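Local coordinates for MFP2b (Ascaris suum, PDB 2BJR), which binds zinc and, as a cytosolic protein of nematode sperm, enhances polymerisation of major sperm protein (MSP) during amoeboid motility, at residues Tyr91-Lys97 against Met160-Glu166; Thr209-Ala213 against Asp227-Ala231. All blocks are in the same frame, centred on the assembly; numbering follows the deposited sequence.

Contact 1 (Tyr91-Lys97 against Met160-Glu166)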
ATOM      1  N   TYR A  91       0.990  14.606  16.944  1.00 25.02           N
ATOM      2  CA  TYR A  91       0.455  14.951  15.624  1.00 24.36           C
ATOM      3  C   TYR A  91      -0.026  13.706  14.906  1.00 22.66           C
ATOM      4  O   TYR A  91       0.332  12.569  15.250  1.00 24.05           O
ATOM      5  CB  TYR A  91       1.531  15.661  14.739  1.00 24.74           C
ATOM      6  CG  TYR A  91       2.699  14.805  14.393  1.00 25.24           C
ATOM      7  CD1 TYR A  91       2.760  14.097  13.186  1.00 24.65           C
ATOM      8  CD2 TYR A  91       3.778  14.700  15.242  1.00 25.21           C
ATOM      9  CE1 TYR A  91       3.842  13.278  12.892  1.00 23.92           C
ATOM     10  CE2 TYR A  91       4.870  13.896  14.929  1.00 26.77           C
ATOM     11  CZ  TYR A  91       4.893  13.183  13.760  1.00 22.45           C
ATOM     12  OH  TYR A  91       5.956  12.366  13.491  1.00 25.01           O
ATOM     13  N   TRP A  92      -0.848  13.940  13.907  1.00 22.84           N
ATOM     14  CA  TRP A  92      -1.171  12.921  12.884  1.00 22.25           C
ATOM     15  C   TRP A  92      -1.222  13.627  11.535  1.00 21.32           C
ATOM     16  O   TRP A  92      -1.373  14.849  11.452  1.00 20.83           O
ATOM     17  CB  TRP A  92      -2.522  12.217  13.155  1.00 22.15           C
ATOM     18  CG  TRP A  92      -3.725  13.132  13.371  1.00 22.90           C
ATOM     19  CD1 TRP A  92      -4.064  13.796  14.536  1.00 25.27           C
ATOM     20  CD2 TRP A  92      -4.784  13.410  12.452  1.00 24.75           C
ATOM     21  NE1 TRP A  92      -5.224  14.498  14.363  1.00 25.18           N
ATOM     22  CE2 TRP A  92      -5.700  14.276  13.103  1.00 26.06           C
ATOM     23  CE3 TRP A  92      -5.048  13.040  11.138  1.00 27.38           C
ATOM     24  CZ2 TRP A  92      -6.841  14.773  12.477  1.00 27.60           C
ATOM     25  CZ3 TRP A  92      -6.203  13.515  10.528  1.00 27.94           C
ATOM     26  CH2 TRP A  92      -7.074  14.380  11.195  1.00 28.59           C
ATOM     27  N   TYR A  93      -1.017  12.853  10.474  1.00 20.94           N
ATOM     28  CA  TYR A  93      -0.953  13.407   9.122  1.00 20.15           C
ATOM     29  C   TYR A  93      -2.309  13.371   8.437  1.00 20.90           C
ATOM     30  O   TYR A  93      -3.059  12.378   8.520  1.00 18.30           O
ATOM     31  CB  TYR A  93       0.064  12.634   8.306  1.00 19.21           C
ATOM     32  CG  TYR A  93       1.507  12.843   8.716  1.00 19.67           C
ATOM     33  CD1 TYR A  93       2.401  11.775   8.747  1.00 21.04           C
ATOM     34  CD2 TYR A  93       2.005  14.115   9.009  1.00 20.75           C
ATOM     35  CE1 TYR A  93       3.723  11.958   9.066  1.00 19.90           C
ATOM     36  CE2 TYR A  93       3.351  14.289   9.325  1.00 19.12           C
ATOM     37  CZ  TYR A  93       4.184  13.222   9.353  1.00 18.76           C
ATOM     38  OH  TYR A  93       5.517  13.388   9.685  1.00 20.00           O
ATOM     39  N   ASN A  94      -2.650  14.481   7.822  1.00 20.90           N
ATOM     40  CA  ASN A  94      -3.895  14.633   7.087  1.00 21.70           C
ATOM     41  C   ASN A  94      -3.580  15.199   5.710  1.00 21.95           C
ATOM     42  O   ASN A  94      -2.931  16.239   5.602  1.00 21.82           O
ATOM     43  CB  ASN A  94      -4.813  15.581   7.856  1.00 23.11           C
ATOM     44  CG  ASN A  94      -6.232  15.606   7.322  1.00 25.91           C
ATOM     45  OD1 ASN A  94      -6.645  14.736   6.557  1.00 27.42           O
ATOM     46  ND2 ASN A  94      -6.985  16.615   7.721  1.00 24.13           N
ATOM     47  N   TRP A  95      -4.037  14.539   4.652  1.00 20.41           N
ATOM     48  CA  TRP A  95      -3.773  15.029   3.297  1.00 20.59           C
ATOM     49  C   TRP A  95      -4.826  16.027   2.909  1.00 20.82           C
ATOM     50  O   TRP A  95      -6.000  15.718   2.949  1.00 22.24           O
ATOM     51  CB  TRP A  95      -3.747  13.869   2.282  1.00 20.04           C
ATOM     52  CG  TRP A  95      -2.629  12.907   2.408  1.00 20.19           C
ATOM     53  CD1 TRP A  95      -2.536  11.872   3.250  1.00 19.93           C
ATOM     54  CD2 TRP A  95      -1.408  12.888   1.621  1.00 18.01           C
ATOM     55  NE1 TRP A  95      -1.337  11.217   3.086  1.00 20.74           N
ATOM     56  CE2 TRP A  95      -0.640  11.799   2.073  1.00 19.11           C
ATOM     57  CE3 TRP A  95      -0.889  13.704   0.623  1.00 18.39           C
ATOM     58  CZ2 TRP A  95       0.600  11.476   1.535  1.00 19.30           C
ATOM     59  CZ3 TRP A  95       0.325  13.380   0.067  1.00 18.14           C
ATOM     60  CH2 TRP A  95       1.066  12.280   0.530  1.00 18.65           C
ATOM     61  N   ILE A  96      -4.435  17.241   2.526  1.00 19.77           N
ATOM     62  CA  ILE A  96      -5.368  18.281   2.140  1.00 21.04           C
ATOM     63  C   ILE A  96      -5.110  18.755   0.729  1.00 22.42           C
ATOM     64  O   ILE A  96      -4.016  18.576   0.201  1.00 20.74           O
ATOM     65  CB  ILE A  96      -5.274  19.493   3.098  1.00 21.33           C
ATOM     66  CG1 ILE A  96      -3.889  20.190   2.948  1.00 21.93           C
ATOM     67  CG2 ILE A  96      -5.493  19.038   4.481  1.00 21.62           C
ATOM     68  CD1 ILE A  96      -3.798  21.501   3.693  1.00 25.98           C
ATOM     69  N   LYS A  97      -6.091  19.432   0.137  1.00 22.86           N
ATOM     70  CA  LYS A  97      -5.890  20.052  -1.154  1.00 23.79           C
ATOM     71  C   LYS A  97      -4.933  21.214  -0.990  1.00 23.73           C
ATOM     72  O   LYS A  97      -5.000  21.967  -0.017  1.00 23.26           O
ATOM     73  CB  LYS A  97      -7.189  20.589  -1.739  1.00 25.29           C
ATOM     74  CG  LYS A  97      -8.160  19.498  -2.202  1.00 29.16           C
ATOM     75  CD  LYS A  97      -9.312  20.143  -2.986  1.00 34.97           C
ATOM     76  CE  LYS A  97     -10.669  19.622  -2.580  1.00 39.13           C
ATOM     77  NZ  LYS A  97     -11.762  20.533  -3.099  1.00 42.36           N
HETATM   78  N   MSE A 160      -4.198  19.115  -6.164  1.00 20.32           N
HETATM   79  CA  MSE A 160      -3.156  18.178  -5.719  1.00 19.36           C
HETATM   80  C   MSE A 160      -3.138  18.176  -4.194  1.00 19.69           C
HETATM   81  O   MSE A 160      -3.606  19.120  -3.553  1.00 20.23           O
HETATM   82  CB  MSE A 160      -1.791  18.593  -6.300  1.00 19.14           C
HETATM   83  CG  MSE A 160      -1.795  18.560  -7.772  1.00 18.71           C
HETATM   84 SE   MSE A 160      -0.004  18.683  -8.485  1.00 25.04          SE
HETATM   85  CE  MSE A 160      -0.452  18.920 -10.382  1.00 19.03           C
ATOM     86  N   LEU A 161      -2.602  17.122  -3.605  1.00 19.00           N
ATOM     87  CA  LEU A 161      -2.666  16.912  -2.172  1.00 18.60           C
ATOM     88  C   LEU A 161      -1.280  17.088  -1.529  1.00 18.26           C
ATOM     89  O   LEU A 161      -0.294  16.599  -2.036  1.00 17.17           O
ATOM     90  CB  LEU A 161      -3.197  15.516  -1.883  1.00 19.35           C
ATOM     91  CG  LEU A 161      -4.507  15.130  -2.564  1.00 19.51           C
ATOM     92  CD1 LEU A 161      -4.857  13.700  -2.173  1.00 22.62           C
ATOM     93  CD2 LEU A 161      -5.576  16.085  -2.149  1.00 21.95           C
ATOM     94  N   ILE A 162      -1.256  17.738  -0.371  1.00 19.04           N
ATOM     95  CA  ILE A 162      -0.072  17.901   0.482  1.00 18.04           C
ATOM     96  C   ILE A 162      -0.414  17.440   1.888  1.00 18.66           C
ATOM     97  O   ILE A 162      -1.613  17.276   2.219  1.00 18.82           O
ATOM     98  CB  ILE A 162       0.411  19.363   0.461  1.00 17.99           C
ATOM     99  CG1 ILE A 162      -0.650  20.323   1.021  1.00 19.94           C
ATOM    100  CG2 ILE A 162       0.713  19.743  -0.945  1.00 17.99           C
ATOM    101  CD1 ILE A 162      -0.171  21.764   1.314  1.00 19.90           C
ATOM    102  N   ILE A 163       0.617  17.148   2.678  1.00 18.61           N
ATOM    103  CA  ILE A 163       0.443  16.649   4.046  1.00 18.43           C
ATOM    104  C   ILE A 163       0.412  17.789   5.071  1.00 20.50           C
ATOM    105  O   ILE A 163       1.347  18.624   5.115  1.00 17.30           O
ATOM    106  CB  ILE A 163       1.556  15.675   4.406  1.00 19.59           C
ATOM    107  CG1 ILE A 163       1.500  14.435   3.508  1.00 23.31           C
ATOM    108  CG2 ILE A 163       1.480  15.275   5.840  1.00 19.16           C
ATOM    109  CD1 ILE A 163       2.760  13.578   3.568  1.00 25.24           C
ATOM    110  N   ALA A 164      -0.636  17.796   5.901  1.00 20.06           N
ATOM    111  CA  ALA A 164      -0.700  18.661   7.100  1.00 21.30           C
ATOM    112  C   ALA A 164      -0.470  17.822   8.344  1.00 21.71           C
ATOM    113  O   ALA A 164      -0.935  16.675   8.450  1.00 21.00           O
ATOM    114  CB  ALA A 164      -2.073  19.356   7.179  1.00 21.25           C
ATOM    115  N   ARG A 165       0.297  18.362   9.285  1.00 22.03           N
ATOM    116  CA  ARG A 165       0.361  17.848  10.631  1.00 23.61           C
ATOM    117  C   ARG A 165      -0.797  18.446  11.442  1.00 24.50           C
ATOM    118  O   ARG A 165      -0.920  19.678  11.562  1.00 23.46           O
ATOM    119  CB  ARG A 165       1.707  18.221  11.297  1.00 24.08           C
ATOM    120  CG  ARG A 165       2.948  17.638  10.680  1.00 24.02           C
ATOM    121  CD  ARG A 165       4.226  18.485  10.911  1.00 22.47           C
ATOM    122  NE  ARG A 165       4.445  18.778  12.340  1.00 22.78           N
ATOM    123  CZ  ARG A 165       4.987  17.973  13.216  1.00 23.79           C
ATOM    124  NH1 ARG A 165       5.428  16.770  12.880  1.00 25.33           N
ATOM    125  NH2 ARG A 165       5.099  18.373  14.500  1.00 29.11           N
ATOM    126  N   GLU A 166      -1.637  17.570  11.984  1.00 25.64           N
ATOM    127  CA  GLU A 166      -2.761  17.967  12.813  1.00 27.32           C
ATOM    128  C   GLU A 166      -2.310  17.812  14.247  1.00 28.28           C
ATOM    129  O   GLU A 166      -1.940  16.722  14.681  1.00 26.71           O
ATOM    130  CB  GLU A 166      -3.967  17.061  12.555  1.00 27.08           C
ATOM    131  CG  GLU A 166      -4.471  17.109  11.144  1.00 29.43           C
ATOM    132  CD  GLU A 166      -5.486  18.194  10.867  1.00 32.71           C
ATOM    133  OE1 GLU A 166      -5.840  18.970  11.782  1.00 35.82           O
ATOM    134  OE2 GLU A 166      -5.920  18.276   9.707  1.00 31.08           O
TER
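Two neighbouring strands, Trp92-Lys97 and Leu161-Glu166, run antiparallel with their axes 4.4 Å apart at closest and 140° between their directions, 40° away from exact antiparallel, a pronounced twist. Hydrogen-bonded pairs fall at Trp92/Glu166, Asn94/Ala164 and Ile96/Ile162; in the central one, Asn94 N to Ala164 O is 2.9 Å and Ala164 N to Asn94 O is 2.8 Å. On the face bearing Tyr93, Trp95, Ile163 and Arg165, Ile163 fills the space between Trp95, whose ring face it covers, and Tyr93: its CG1 stands 3.5 Å from the centroid of the Trp95 six-membered ring, only 4° off the normal, a CH-pi contact, while its CG2 comes within 3.4 Å of Tyr93 CD2. Farther along, the Arg165 guanidinium lies across the Tyr91 ring, CZ 4.2 Å from the centroid, a cation-pi pair; Asp9 and Glu110 also form salt bridges with this arginine. On the opposite face the low spot at Ala164 is bordered by Ile96 (CG2 to Ala164 CB 4.4 Å) and met by Met111; Ile96 CG1 and Ile162 CG1 are 3.8 Å apart. Glu166, with the largest area covered here, sets CB over the Trp92 five-membered ring (3.5 Å to the centroid), and its OE2 accepts a 2.8 Å hydrogen bond from Asn94 ND2 and also forms a salt bridge with Lys104. Trp92 approaches zinc ligand His86 to about 4 Å between side chains. Strand 161-166 lies between 92-97 and 110-111; helix 101-106 reaches Asn94 and Ile96 through Lys104, and strand 117-122 meets Trp95 through Leu121 and Ile162 through Phe118.

Contact 2 (Thr209-Ala213 against Asp227-Ala231)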
ATOM      1  N   THR A 209      -6.057  -7.202  11.881  1.00 25.03           N
ATOM      2  CA  THR A 209      -6.581  -8.537  11.709  1.00 23.61           C
ATOM      3  C   THR A 209      -6.318  -8.968  10.279  1.00 21.24           C
ATOM      4  O   THR A 209      -6.984  -8.484   9.391  1.00 19.80           O
ATOM      5  CB  THR A 209      -8.085  -8.504  11.963  1.00 25.07           C
ATOM      6  OG1 THR A 209      -8.364  -8.061  13.321  1.00 25.04           O
ATOM      7  CG2 THR A 209      -8.684  -9.910  11.902  1.00 25.94           C
ATOM      8  N   PRO A 210      -5.364  -9.859  10.062  1.00 20.39           N
ATOM      9  CA  PRO A 210      -5.084 -10.360   8.703  1.00 19.68           C
ATOM     10  C   PRO A 210      -6.261 -11.210   8.203  1.00 19.06           C
ATOM     11  O   PRO A 210      -7.093 -11.665   9.010  1.00 19.07           O
ATOM     12  CB  PRO A 210      -3.821 -11.206   8.862  1.00 20.43           C
ATOM     13  CG  PRO A 210      -3.501 -11.216  10.317  1.00 23.85           C
ATOM     14  CD  PRO A 210      -4.457 -10.430  11.075  1.00 21.10           C
ATOM     15  N   VAL A 211      -6.351 -11.367   6.888  1.00 16.97           N
ATOM     16  CA  VAL A 211      -7.462 -11.986   6.233  1.00 16.90           C
ATOM     17  C   VAL A 211      -7.095 -13.406   5.862  1.00 16.95           C
ATOM     18  O   VAL A 211      -6.215 -13.651   5.004  1.00 14.88           O
ATOM     19  CB  VAL A 211      -7.895 -11.164   4.997  1.00 16.66           C
ATOM     20  CG1 VAL A 211      -8.988 -11.900   4.243  1.00 16.11           C
ATOM     21  CG2 VAL A 211      -8.359  -9.713   5.411  1.00 17.25           C
ATOM     22  N   ARG A 212      -7.791 -14.368   6.495  1.00 16.56           N
ATOM     23  CA  ARG A 212      -7.434 -15.771   6.368  1.00 17.55           C
ATOM     24  C   ARG A 212      -8.104 -16.427   5.172  1.00 16.33           C
ATOM     25  O   ARG A 212      -9.264 -16.160   4.901  1.00 17.38           O
ATOM     26  CB  ARG A 212      -7.868 -16.540   7.618  1.00 18.13           C
ATOM     27  CG  ARG A 212      -7.370 -17.993   7.612  1.00 19.18           C
ATOM     28  CD  ARG A 212      -7.306 -18.625   9.003  1.00 19.32           C
ATOM     29  NE  ARG A 212      -8.568 -18.476   9.734  1.00 22.71           N
ATOM     30  CZ  ARG A 212      -8.956 -19.224  10.785  1.00 23.72           C
ATOM     31  NH1 ARG A 212      -8.251 -20.248  11.191  1.00 21.38           N
ATOM     32  NH2 ARG A 212     -10.087 -18.945  11.417  1.00 23.92           N
ATOM     33  N   ALA A 213      -7.360 -17.234   4.432  1.00 14.78           N
ATOM     34  CA  ALA A 213      -7.845 -17.962   3.308  1.00 15.56           C
ATOM     35  C   ALA A 213      -9.133 -18.700   3.707  1.00 17.26           C
ATOM     36  O   ALA A 213      -9.093 -19.487   4.657  1.00 18.50           O
ATOM     37  CB  ALA A 213      -6.833 -18.920   2.842  1.00 14.92           C
ATOM     38  N   ASP A 227      -3.124 -22.296   8.174  1.00 20.59           N
ATOM     39  CA  ASP A 227      -3.625 -20.931   8.391  1.00 20.35           C
ATOM     40  C   ASP A 227      -2.755 -19.968   7.574  1.00 19.79           C
ATOM     41  O   ASP A 227      -1.607 -19.639   7.921  1.00 18.47           O
ATOM     42  CB  ASP A 227      -3.657 -20.575   9.870  1.00 21.63           C
ATOM     43  CG  ASP A 227      -4.610 -21.455  10.638  1.00 25.25           C
ATOM     44  OD1 ASP A 227      -5.776 -21.635  10.198  1.00 24.19           O
ATOM     45  OD2 ASP A 227      -4.256 -22.049  11.681  1.00 31.39           O
ATOM     46  N   GLN A 228      -3.343 -19.558   6.458  1.00 18.62           N
ATOM     47  CA  GLN A 228      -2.669 -18.761   5.450  1.00 16.74           C
ATOM     48  C   GLN A 228      -3.440 -17.475   5.261  1.00 15.89           C
ATOM     49  O   GLN A 228      -4.645 -17.493   5.256  1.00 15.98           O
ATOM     50  CB  GLN A 228      -2.649 -19.538   4.151  1.00 15.57           C
ATOM     51  CG  GLN A 228      -1.791 -20.766   4.171  1.00 17.48           C
ATOM     52  CD  GLN A 228      -2.034 -21.721   3.001  1.00 19.55           C
ATOM     53  OE1 GLN A 228      -2.425 -21.302   1.894  1.00 17.16           O
ATOM     54  NE2 GLN A 228      -1.796 -22.995   3.232  1.00 18.72           N
ATOM     55  N   TYR A 229      -2.742 -16.361   5.104  1.00 14.33           N
ATOM     56  CA  TYR A 229      -3.359 -15.067   5.066  1.00 14.95           C
ATOM     57  C   TYR A 229      -2.869 -14.277   3.864  1.00 15.05           C
ATOM     58  O   TYR A 229      -1.813 -14.548   3.335  1.00 16.79           O
ATOM     59  CB  TYR A 229      -3.051 -14.274   6.315  1.00 15.33           C
ATOM     60  CG  TYR A 229      -3.429 -14.985   7.625  1.00 18.14           C
ATOM     61  CD1 TYR A 229      -2.580 -15.965   8.175  1.00 18.44           C
ATOM     62  CD2 TYR A 229      -4.600 -14.679   8.285  1.00 18.21           C
ATOM     63  CE1 TYR A 229      -2.880 -16.587   9.378  1.00 18.82           C
ATOM     64  CE2 TYR A 229      -4.932 -15.351   9.471  1.00 18.95           C
ATOM     65  CZ  TYR A 229      -4.022 -16.265  10.016  1.00 19.95           C
ATOM     66  OH  TYR A 229      -4.310 -16.934  11.180  1.00 22.38           O
ATOM     67  N   VAL A 230      -3.700 -13.349   3.400  1.00 14.28           N
ATOM     68  CA  VAL A 230      -3.420 -12.602   2.179  1.00 13.94           C
ATOM     69  C   VAL A 230      -2.308 -11.554   2.339  1.00 13.79           C
ATOM     70  O   VAL A 230      -2.340 -10.731   3.243  1.00 15.69           O
ATOM     71  CB  VAL A 230      -4.688 -11.878   1.746  1.00 14.26           C
ATOM     72  CG1 VAL A 230      -4.388 -10.971   0.474  1.00 12.44           C
ATOM     73  CG2 VAL A 230      -5.773 -12.883   1.404  1.00 14.11           C
ATOM     74  N   ALA A 231      -1.356 -11.576   1.419  1.00 14.19           N
ATOM     75  CA  ALA A 231      -0.269 -10.597   1.386  1.00 14.93           C
ATOM     76  C   ALA A 231       0.024 -10.283  -0.065  1.00 14.94           C
ATOM     77  O   ALA A 231      -0.274 -11.098  -0.960  1.00 14.04           O
ATOM     78  CB  ALA A 231       0.939 -11.175   2.061  1.00 16.04           C
TER
HETATM   79  O   HOH W   1      -3.952 -10.792   5.480  1.00 16.21           O
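A single β-bridge, Arg212 with Tyr229, joins the segment Thr209-Ala213 to the segment Asp227-Ala231, which leads along strand 229-235 in the antiparallel sheet of the second motility-protein region. The evidence for a local crossing instead of an extended ladder is directional: the touching parts run 107° apart, and their CA atoms come together at one pair, Arg212 and Tyr229, 4.3 Å apart. Tyr229, the residue with most surface covered, offers its ring to the other segment. Arg212 CG sits over one face of that ring, Arg212 CB is 3.7 Å from Tyr229 CE2, and Pro210 CB packs 3.6 Å from Tyr229 CD2; Trp204 meets the same tyrosine edge-to-face. Arg212, second in covered area, extends beyond the ring so that its NH1 makes a salt bridge to Asp227 OD1 at 3.0 Å. This carboxylate oxygen is shared with the hydroxyl of Ser217, which ties the intervening loop to the same point. Backbone bonds brace the bridge before and after Arg212: Ala213 N donates to Gln228 O at 2.8 Å with a nearly straight angle of 176°, and Val211 O accepts from Val230 N at 3.0 Å. Val211 and Val230 both lean on Leu272 of strand 268-274, which places the crossing against a neighbouring strand of the sheet. Where the two segments begin to splay apart, one water spans the gap, accepting from Val211 N at 2.8 Å and donating to Val230 O, also at 2.8 Å.

Overall arrangement
From the N terminus, the chain passes zinc ligand His86 before entering contact 1, which closes a loop of 62 residues holding helix 101-106, strand 110-111 and the four-stranded sheet within 117-153. Beyond Glu166 come the other zinc ligands, Cys174, Cys176 and Cys179, so the metal joins parts of the chain that bracket contact 1 in sequence. Contact 2 follows in series, neither nesting with contact 1 nor crossing it: it closes a loop of 13 residues without helix or strand, joining the segment that follows strand 209-210 to strand 229-235, both of which pair with strand 268-274. The two contacts lie in separate motility-protein regions, their centres 31 Å apart.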